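Serine acetyltransferase (Bacteroides vulgatus ATCC 8482, PDB 3F1X) probably transfers an acetyl group from acetyl-CoA to serine, as serine acetyltransferases do in the first step of cysteine biosynthesis. Local coordinates at residues A39-K44 and T84-A89; V46-A51 and G73-T78; E168-I171 and I177-F180; A131-A136 and N162-H167. All blocks are in the same frame, centred on the assembly; numbering follows the deposited sequence.

Contact 1. Residues A39-K44 and T84-A89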
# COMPACT_ATOMS: atom_id res chain seq x y z
N ALA A 39 3.52 -17.01 -0.75
CA ALA A 39 4.86 -16.48 -0.52
C ALA A 39 4.74 -15.22 0.35
O ALA A 39 5.60 -14.95 1.18
CB ALA A 39 5.52 -16.14 -1.85
N LYS A 40 3.65 -14.47 0.17
CA LYS A 40 3.45 -13.25 0.95
C LYS A 40 3.29 -13.54 2.43
O LYS A 40 3.95 -12.91 3.26
CB LYS A 40 2.24 -12.48 0.43
CG LYS A 40 2.49 -11.83 -0.93
CD LYS A 40 1.28 -11.07 -1.44
CE LYS A 40 1.60 -10.37 -2.76
NZ LYS A 40 0.43 -9.64 -3.32
N SER A 41 2.42 -14.48 2.76
CA SER A 41 2.19 -14.86 4.16
C SER A 41 3.47 -15.46 4.73
O SER A 41 3.83 -15.17 5.87
CB SER A 41 1.07 -15.88 4.26
OG SER A 41 -0.15 -15.32 3.79
N LEU A 42 4.15 -16.27 3.93
CA LEU A 42 5.39 -16.90 4.38
C LEU A 42 6.46 -15.86 4.69
O LEU A 42 7.24 -16.02 5.62
CB LEU A 42 5.88 -17.91 3.33
CG LEU A 42 5.02 -19.19 3.26
CD1 LEU A 42 5.50 -20.12 2.16
CD2 LEU A 42 5.07 -19.90 4.61
N TYR A 43 6.50 -14.78 3.91
CA TYR A 43 7.48 -13.74 4.17
C TYR A 43 7.18 -13.13 5.54
O TYR A 43 8.08 -12.96 6.36
CB TYR A 43 7.40 -12.66 3.09
CG TYR A 43 8.21 -11.43 3.41
CD1 TYR A 43 9.59 -11.42 3.25
CD2 TYR A 43 7.59 -10.29 3.92
CE1 TYR A 43 10.35 -10.29 3.59
CE2 TYR A 43 8.34 -9.16 4.26
CZ TYR A 43 9.71 -9.17 4.10
OH TYR A 43 10.46 -8.06 4.45
N LYS A 44 5.91 -12.81 5.78
CA LYS A 44 5.50 -12.24 7.06
C LYS A 44 5.83 -13.18 8.20
O LYS A 44 6.27 -12.75 9.27
CB LYS A 44 3.99 -11.96 7.08
CG LYS A 44 3.57 -10.76 6.27
CD LYS A 44 2.05 -10.66 6.19
CE LYS A 44 1.63 -9.51 5.29
NZ LYS A 44 0.16 -9.53 5.01
N THR A 84 -0.57 -21.18 11.07
CA THR A 84 -1.58 -22.23 11.05
C THR A 84 -2.09 -22.41 9.62
O THR A 84 -2.16 -23.52 9.10
CB THR A 84 -2.77 -21.89 11.98
OG1 THR A 84 -2.33 -21.84 13.34
CG2 THR A 84 -3.88 -22.92 11.84
N GLU A 85 -2.42 -21.29 8.97
CA GLU A 85 -2.93 -21.33 7.61
C GLU A 85 -1.94 -21.90 6.60
O GLU A 85 -2.32 -22.67 5.72
CB GLU A 85 -3.35 -19.93 7.17
CG GLU A 85 -4.12 -19.87 5.86
CD GLU A 85 -5.47 -20.57 5.95
OE1 GLU A 85 -6.15 -20.41 6.98
OE2 GLU A 85 -5.84 -21.26 4.98
N GLN A 86 -0.67 -21.53 6.71
CA GLN A 86 0.33 -22.00 5.77
C GLN A 86 0.64 -23.48 5.96
O GLN A 86 0.88 -24.20 4.99
CB GLN A 86 1.60 -21.17 5.87
CG GLN A 86 1.41 -19.75 5.37
CD GLN A 86 0.75 -19.71 4.01
OE1 GLN A 86 -0.36 -19.20 3.86
NE2 GLN A 86 1.43 -20.25 3.01
N ILE A 87 0.64 -23.92 7.21
CA ILE A 87 0.89 -25.32 7.48
C ILE A 87 -0.30 -26.10 6.89
O ILE A 87 -0.11 -27.17 6.31
CB ILE A 87 1.01 -25.57 9.00
CG1 ILE A 87 2.34 -24.99 9.51
CG2 ILE A 87 0.92 -27.06 9.28
CD1 ILE A 87 2.57 -25.12 11.00
N LEU A 88 -1.50 -25.54 7.01
CA LEU A 88 -2.68 -26.20 6.46
C LEU A 88 -2.53 -26.31 4.93
O LEU A 88 -2.88 -27.33 4.34
CB LEU A 88 -3.95 -25.41 6.80
CG LEU A 88 -5.28 -26.00 6.33
CD1 LEU A 88 -5.51 -27.35 6.98
CD2 LEU A 88 -6.41 -25.05 6.69
N ALA A 89 -2.00 -25.26 4.31
CA ALA A 89 -1.80 -25.28 2.87
C ALA A 89 -0.78 -26.36 2.48
O ALA A 89 -0.95 -27.06 1.48
CB ALA A 89 -1.32 -23.91 2.38
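Leu42 and Gln86 carry most of this contact, which is van der Waals in kind. The CD2 methyl of Leu42 rests on the aliphatic part of the glutamine, 3.7 Å from Gln86 CG and 3.9 Å from Gln86 CB. A bend at the second torsion of Gln86 (chi2 -50°) turns the amide across the face of helix 39-53 and leaves its methylenes against the leucine, so that a polar residue presents an apolar flank. The two side chains lie at a slant to one another.

Ser41 adds the second apolar touch. Its CB lies 4.0 Å from Gln86 CG and 3.9 Å from Gln86 CD, so the methylene of the serine meets both the bend of the glutamine and the root of its amide. No direct bond joins the two segments; they meet by van der Waals contact over a small area. Replacing Gln86 by an alanine would probably open a gap beside the CD2 methyl of Leu42 and leave Ser41 CB without its cover.

The contact is a minor but buried seam of the N-terminal helical domain, between the first turns of helix 39-53 and the later part of helix 68-93. Helix 177-189 lies against it, with Ile177, Phe180 and Met184 on Leu42, while helix 109-120 lies along helix 68-93, where Arg109 forms a salt bridge with Glu85.

Contact 2. Residues V46-A51 and G73-T78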
# COMPACT_ATOMS: atom_id res chain seq x y z
N VAL A 46 8.29 -15.52 8.43
CA VAL A 46 9.71 -15.52 8.73
C VAL A 46 10.13 -14.21 9.41
O VAL A 46 10.97 -14.22 10.31
CB VAL A 46 10.57 -15.73 7.45
CG1 VAL A 46 12.04 -15.64 7.79
CG2 VAL A 46 10.28 -17.09 6.85
N GLU A 47 9.55 -13.08 9.00
CA GLU A 47 9.91 -11.81 9.62
C GLU A 47 9.48 -11.74 11.09
O GLU A 47 10.18 -11.17 11.93
CB GLU A 47 9.31 -10.65 8.83
CG GLU A 47 9.94 -10.46 7.44
CD GLU A 47 11.41 -10.07 7.53
OE1 GLU A 47 11.70 -8.98 8.07
OE2 GLU A 47 12.28 -10.85 7.07
N LEU A 48 8.31 -12.32 11.40
CA LEU A 48 7.81 -12.33 12.77
C LEU A 48 8.69 -13.26 13.60
O LEU A 48 8.99 -12.97 14.75
CB LEU A 48 6.36 -12.82 12.79
CG LEU A 48 5.31 -11.80 12.34
CD1 LEU A 48 4.02 -12.51 11.96
CD2 LEU A 48 5.08 -10.78 13.44
N ALA A 49 9.09 -14.37 13.01
CA ALA A 49 9.95 -15.32 13.70
C ALA A 49 11.24 -14.60 14.11
O ALA A 49 11.72 -14.78 15.23
CB ALA A 49 10.26 -16.51 12.81
N ARG A 50 11.79 -13.80 13.20
CA ARG A 50 13.02 -13.03 13.46
C ARG A 50 12.83 -12.03 14.59
O ARG A 50 13.72 -11.85 15.42
CB ARG A 50 13.45 -12.20 12.25
CG ARG A 50 13.74 -12.93 10.96
CD ARG A 50 14.40 -11.95 9.98
NE ARG A 50 14.29 -12.36 8.59
CZ ARG A 50 14.85 -13.45 8.07
NH1 ARG A 50 14.68 -13.72 6.78
NH2 ARG A 50 15.57 -14.25 8.83
N ALA A 51 11.68 -11.36 14.58
CA ALA A 51 11.36 -10.34 15.57
C ALA A 51 11.14 -10.94 16.94
O ALA A 51 11.28 -10.25 17.95
CB ALA A 51 10.13 -9.56 15.13
N GLY A 73 4.36 -10.87 22.73
CA GLY A 73 3.01 -11.41 22.87
C GLY A 73 2.18 -11.23 21.62
O GLY A 73 1.54 -12.17 21.14
N VAL A 74 2.19 -10.01 21.08
CA VAL A 74 1.43 -9.72 19.86
C VAL A 74 2.03 -10.47 18.68
O VAL A 74 1.29 -11.04 17.87
CB VAL A 74 1.43 -8.20 19.56
CG1 VAL A 74 0.71 -7.94 18.24
CG2 VAL A 74 0.75 -7.44 20.69
N ASN A 75 3.35 -10.47 18.57
CA ASN A 75 4.02 -11.14 17.47
C ASN A 75 3.79 -12.65 17.46
O ASN A 75 3.60 -13.25 16.40
CB ASN A 75 5.52 -10.81 17.49
CG ASN A 75 5.79 -9.36 17.10
OD1 ASN A 75 6.90 -8.86 17.25
ND2 ASN A 75 4.76 -8.69 16.60
N VAL A 76 3.80 -13.27 18.63
CA VAL A 76 3.57 -14.71 18.71
C VAL A 76 2.15 -15.03 18.21
O VAL A 76 1.95 -16.02 17.51
CB VAL A 76 3.74 -15.24 20.15
CG1 VAL A 76 3.08 -16.60 20.28
CG2 VAL A 76 5.23 -15.35 20.49
N GLU A 77 1.18 -14.20 18.57
CA GLU A 77 -0.20 -14.41 18.14
C GLU A 77 -0.37 -14.24 16.63
O GLU A 77 -1.05 -15.04 15.98
CB GLU A 77 -1.14 -13.43 18.86
CG GLU A 77 -2.57 -13.44 18.31
CD GLU A 77 -3.45 -12.35 18.93
OE1 GLU A 77 -3.00 -11.19 19.01
OE2 GLU A 77 -4.59 -12.65 19.32
N THR A 78 0.25 -13.21 16.07
CA THR A 78 0.14 -12.97 14.64
C THR A 78 0.78 -14.15 13.90
O THR A 78 0.23 -14.68 12.93
CB THR A 78 0.87 -11.68 14.22
OG1 THR A 78 0.44 -10.59 15.04
CG2 THR A 78 0.59 -11.37 12.75
O HOH W 1 9.01 -9.52 19.39
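Leu48 divides its two methyl groups between two residues one turn apart on the facing helix. CD1 meets the methyl of Thr78, with Thr78 CG2 3.7 Å from Leu48 CD1, and the two side chains cross at about a right angle. Leu48 CD2 leans on the amide of Asn75, 3.8 Å from Asn75 ND2 and 4.0 Å from Asn75 CG. Thr78 offers its methyl because CG2 stands anti to the backbone nitrogen, which places the hydroxyl on the other branch. One turn along from Leu48, Ala51 CB lies 3.9 Å from Asn75 OD1, a plain van der Waals touch.

A water completes this first shell. It donates one proton to the carbonyl oxygen Ala51 O (2.8 Å) and the other to Asn75 OD1 (3.1 Å), tying the amide to the opposite backbone without a direct bond. The motif is an antiparallel helical hairpin in the N-terminal helical domain: the axes of 46-51 and 73-78 run at 151° to each other and come within 9.5 Å, and the chain returns through the segment that separates helices 39-53 and 68-93.

Farther out, Phe58 packs on Ala51 and Ile52 on Asn75. On another side of helix 39-53, Arg50 NE donates to Glu47 OE2 at 2.9 Å in a salt bridge that lies in the guanidinium plane but above that of the carboxylate, and Val46 CG1 lies over one face of the guanidinium, toward its rim. On the other helix, Glu77 forms hydrogen bonds with Asn60 and Thr67 of the second subunit.

Contact 3. Residues E168-I171 and I177-F180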
# COMPACT_ATOMS: atom_id res chain seq x y z
N GLU A 168 13.08 -27.21 11.55
CA GLU A 168 12.18 -27.56 12.64
C GLU A 168 10.80 -27.92 12.08
O GLU A 168 10.17 -28.89 12.50
CB GLU A 168 12.08 -26.38 13.62
CG GLU A 168 11.23 -26.64 14.86
CD GLU A 168 11.57 -27.96 15.55
OE1 GLU A 168 12.76 -28.22 15.81
OE2 GLU A 168 10.63 -28.73 15.85
N LEU A 169 10.34 -27.13 11.12
CA LEU A 169 9.05 -27.37 10.47
C LEU A 169 9.09 -28.73 9.77
O LEU A 169 8.11 -29.47 9.77
CB LEU A 169 8.77 -26.24 9.48
CG LEU A 169 7.64 -25.23 9.73
CD1 LEU A 169 7.21 -25.21 11.18
CD2 LEU A 169 8.12 -23.85 9.29
N LEU A 170 10.23 -29.06 9.16
CA LEU A 170 10.38 -30.33 8.47
C LEU A 170 10.31 -31.46 9.50
O LEU A 170 9.61 -32.44 9.30
CB LEU A 170 11.73 -30.41 7.74
CG LEU A 170 12.00 -31.70 6.96
CD1 LEU A 170 11.07 -31.76 5.75
CD2 LEU A 170 13.45 -31.73 6.51
N ILE A 171 11.05 -31.29 10.59
CA ILE A 171 11.07 -32.28 11.67
C ILE A 171 9.66 -32.56 12.18
O ILE A 171 9.32 -33.71 12.48
CB ILE A 171 11.93 -31.78 12.84
CG1 ILE A 171 13.39 -31.71 12.40
CG2 ILE A 171 11.77 -32.69 14.05
CD1 ILE A 171 13.90 -33.00 11.83
N ILE A 177 6.15 -26.37 2.90
CA ILE A 177 6.52 -25.13 3.54
C ILE A 177 8.01 -24.95 3.86
O ILE A 177 8.55 -23.86 3.68
CB ILE A 177 5.69 -24.91 4.82
CG1 ILE A 177 4.20 -24.87 4.47
CG2 ILE A 177 6.08 -23.63 5.50
CD1 ILE A 177 3.85 -23.84 3.39
N PRO A 178 8.69 -26.01 4.34
CA PRO A 178 10.12 -25.84 4.66
C PRO A 178 10.98 -25.42 3.46
O PRO A 178 11.82 -24.53 3.57
CB PRO A 178 10.53 -27.22 5.19
CG PRO A 178 9.24 -27.73 5.81
CD PRO A 178 8.21 -27.34 4.75
N ARG A 179 10.77 -26.07 2.32
CA ARG A 179 11.53 -25.77 1.11
C ARG A 179 11.20 -24.35 0.64
O ARG A 179 12.05 -23.62 0.14
CB ARG A 179 11.20 -26.79 0.01
CG ARG A 179 12.06 -26.70 -1.23
CD ARG A 179 13.55 -26.84 -0.90
NE ARG A 179 14.38 -26.71 -2.10
CZ ARG A 179 14.56 -27.67 -3.01
NH1 ARG A 179 13.98 -28.85 -2.86
NH2 ARG A 179 15.33 -27.44 -4.07
N PHE A 180 9.93 -23.97 0.80
CA PHE A 180 9.47 -22.65 0.43
C PHE A 180 10.29 -21.63 1.20
O PHE A 180 10.79 -20.66 0.64
CB PHE A 180 8.01 -22.49 0.83
CG PHE A 180 7.10 -22.23 -0.31
CD1 PHE A 180 6.94 -20.94 -0.81
CD2 PHE A 180 6.40 -23.28 -0.90
CE1 PHE A 180 6.09 -20.69 -1.88
CE2 PHE A 180 5.54 -23.04 -1.97
CZ PHE A 180 5.38 -21.74 -2.46
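Pro178 presses its CG against the backbone of Leu170, and this is where the contact is tight. Pro178 CG lies 3.7 Å from the backbone nitrogen Leu170 N and 3.9 Å from Leu170 CA. The alpha carbons Pro178 CA and Leu170 CA are only 5.9 Å apart. A compact, puckered ring permits such an approach: with no long side chain in the way, one helix can lie almost on the main chain of the other. The same Pro178 CG also meets the first carbon of each leucine, 4.0 Å from Leu169 CB and 4.1 Å from Leu170 CB, so a single corner of the proline is wedged between the bases of two neighbouring side chains. Proline suits the place, since the first turn of a helix needs no backbone N-H from it.

The rest is looser. Leu169 CD2 and Ile177 CG2 are 4.3 Å apart, and although the CB of Ile177 faces the leucine, the end of its chain leads off elsewhere. Leu170 is the partly exposed member: of its side chain CB comes nearest the proline, and CG, set anti to the backbone N, leads toward the more open side, with CD1 still in loose contact.

The pair brings the last turn of helix 155-171 against the first turn of helix 177-189 across a short turn, with Phe119 of helix 109-120 on Leu169, helix 39-53 alongside Ile177, and Pro195, which follows strand 192-193, on Pro178.

Contact 4. Residues A131-A136 and N162-H167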
# COMPACT_ATOMS: atom_id res chain seq x y z
N ALA A 131 21.87 -17.89 18.58
CA ALA A 131 22.77 -17.05 19.36
C ALA A 131 24.22 -17.51 19.16
O ALA A 131 25.13 -16.68 19.07
CB ALA A 131 22.39 -17.09 20.85
N THR A 132 24.44 -18.82 19.08
CA THR A 132 25.79 -19.33 18.88
C THR A 132 26.28 -19.02 17.47
O THR A 132 27.48 -18.82 17.25
CB THR A 132 25.89 -20.85 19.15
OG1 THR A 132 25.21 -21.57 18.12
CG2 THR A 132 25.27 -21.18 20.51
N ASP A 133 25.35 -19.00 16.52
CA ASP A 133 25.71 -18.70 15.12
C ASP A 133 26.15 -17.24 15.02
O ASP A 133 27.11 -16.93 14.31
CB ASP A 133 24.53 -18.93 14.18
CG ASP A 133 24.01 -20.36 14.21
OD1 ASP A 133 24.83 -21.29 14.33
OD2 ASP A 133 22.79 -20.54 14.10
N VAL A 134 25.45 -16.36 15.72
CA VAL A 134 25.81 -14.94 15.70
C VAL A 134 27.18 -14.75 16.34
O VAL A 134 27.99 -13.95 15.87
CB VAL A 134 24.78 -14.08 16.46
CG1 VAL A 134 25.30 -12.66 16.58
CG2 VAL A 134 23.44 -14.09 15.74
N GLU A 135 27.43 -15.47 17.43
CA GLU A 135 28.72 -15.37 18.12
C GLU A 135 29.85 -15.83 17.22
O GLU A 135 30.91 -15.21 17.18
CB GLU A 135 28.70 -16.23 19.39
CG GLU A 135 27.86 -15.66 20.51
CD GLU A 135 27.60 -16.69 21.60
OE1 GLU A 135 28.57 -17.31 22.08
OE2 GLU A 135 26.42 -16.87 21.97
N ALA A 136 29.63 -16.93 16.50
CA ALA A 136 30.64 -17.46 15.60
C ALA A 136 30.90 -16.47 14.46
O ALA A 136 32.03 -16.33 14.00
CB ALA A 136 30.19 -18.80 15.04
N ASN A 162 16.47 -18.72 8.56
CA ASN A 162 15.42 -19.32 7.74
C ASN A 162 15.59 -20.84 7.72
O ASN A 162 14.62 -21.59 7.83
CB ASN A 162 15.47 -18.78 6.29
CG ASN A 162 14.71 -17.47 6.12
OD1 ASN A 162 14.86 -16.53 6.90
ND2 ASN A 162 13.89 -17.39 5.06
N TYR A 163 16.83 -21.28 7.56
CA TYR A 163 17.14 -22.71 7.55
C TYR A 163 16.69 -23.40 8.84
O TYR A 163 15.95 -24.39 8.80
CB TYR A 163 18.64 -22.96 7.37
CG TYR A 163 19.05 -24.31 7.90
CD1 TYR A 163 18.67 -25.48 7.24
CD2 TYR A 163 19.71 -24.43 9.12
CE1 TYR A 163 18.93 -26.74 7.80
CE2 TYR A 163 19.97 -25.68 9.68
CZ TYR A 163 19.58 -26.83 9.02
OH TYR A 163 19.81 -28.05 9.60
N ARG A 164 17.15 -22.91 9.99
CA ARG A 164 16.77 -23.54 11.26
C ARG A 164 15.26 -23.51 11.48
O ARG A 164 14.70 -24.43 12.07
CB ARG A 164 17.51 -22.89 12.43
CG ARG A 164 19.03 -23.12 12.37
CD ARG A 164 19.68 -22.96 13.74
NE ARG A 164 21.14 -22.92 13.68
CZ ARG A 164 21.92 -23.97 13.41
NH1 ARG A 164 21.38 -25.16 13.18
NH2 ARG A 164 23.23 -23.82 13.39
N ILE A 165 14.60 -22.48 10.98
CA ILE A 165 13.16 -22.39 11.10
C ILE A 165 12.52 -23.48 10.24
O ILE A 165 11.61 -24.21 10.68
CB ILE A 165 12.64 -21.01 10.65
CG1 ILE A 165 12.97 -19.96 11.72
CG2 ILE A 165 11.14 -21.06 10.39
CD1 ILE A 165 12.72 -18.54 11.29
N ALA A 166 13.01 -23.60 9.01
CA ALA A 166 12.50 -24.58 8.06
C ALA A 166 12.78 -26.01 8.50
O ALA A 166 11.94 -26.88 8.35
CB ALA A 166 13.10 -24.32 6.67
N HIS A 167 13.97 -26.24 9.05
CA HIS A 167 14.35 -27.57 9.51
C HIS A 167 13.38 -28.07 10.58
O HIS A 167 12.92 -29.21 10.52
CB HIS A 167 15.77 -27.56 10.06
CG HIS A 167 16.32 -28.92 10.37
ND1 HIS A 167 16.71 -29.30 11.64
CD2 HIS A 167 16.57 -29.98 9.57
CE1 HIS A 167 17.18 -30.53 11.60
NE2 HIS A 167 17.12 -30.97 10.35
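Arg164 runs extended from CG to NE toward Asp133, and the last torsion (chi4 -72°) swings its guanidinium until NE and NH2 face the carboxylate. Asp133 comes from the opposite direction, and the two flat groups end nearly coplanar, their planes 17° apart. The result is a side-on, two-pronged salt bridge. Arg164 NE donates to the syn lone pair of Asp133 OD2 at 2.9 Å, almost straight (168°), while Arg164 NH2 reaches the syn side of Asp133 OD1 at 3.1 Å. A further bond from Arg164 NH2 to Asp133 OD2, at 3.4 Å, is weak.

Both groups are buried, and backbone groups share the load: Gly200 O takes a bond from NH2, Ile199 O one from NH1, and Phe203 N donates to Asp133 OD1. A leucine in place of Arg164 would probably strand the carboxylate of Asp133 without its opposite charge and leave the carbonyls of Ile199 and Gly200 lacking these donors.

The bridge spans helices 123-139 and 155-171, too far apart for other side chains of the segments to meet, and through Ile199 of strand 198-199 and the residues from there to strand 204-206 meets the first turns of the left-handed beta-helix characteristic of the family.

Overall arrangement
Contacts 1 and 2 hold the same pair of helices, 39-53 and 68-93, at places about 13 Å apart between centres. Contact 1 is buried and rests on van der Waals packing of a leucine and a serine against a glutamine; contact 2 is only partly buried, and a water enters its interface. Contacts 3 and 4 share helix 155-171 but differ sharply: contact 3 is an apolar fit at a turn, whereas contact 4 joins distant helices by opposite charges in the interior and reaches the beta-helix. Direct touches link the set: contact 1 meets contact 3, Ala49 of contact 2 lies on Ile165 of contact 4, and Ala166 of contact 4 lies against Pro178.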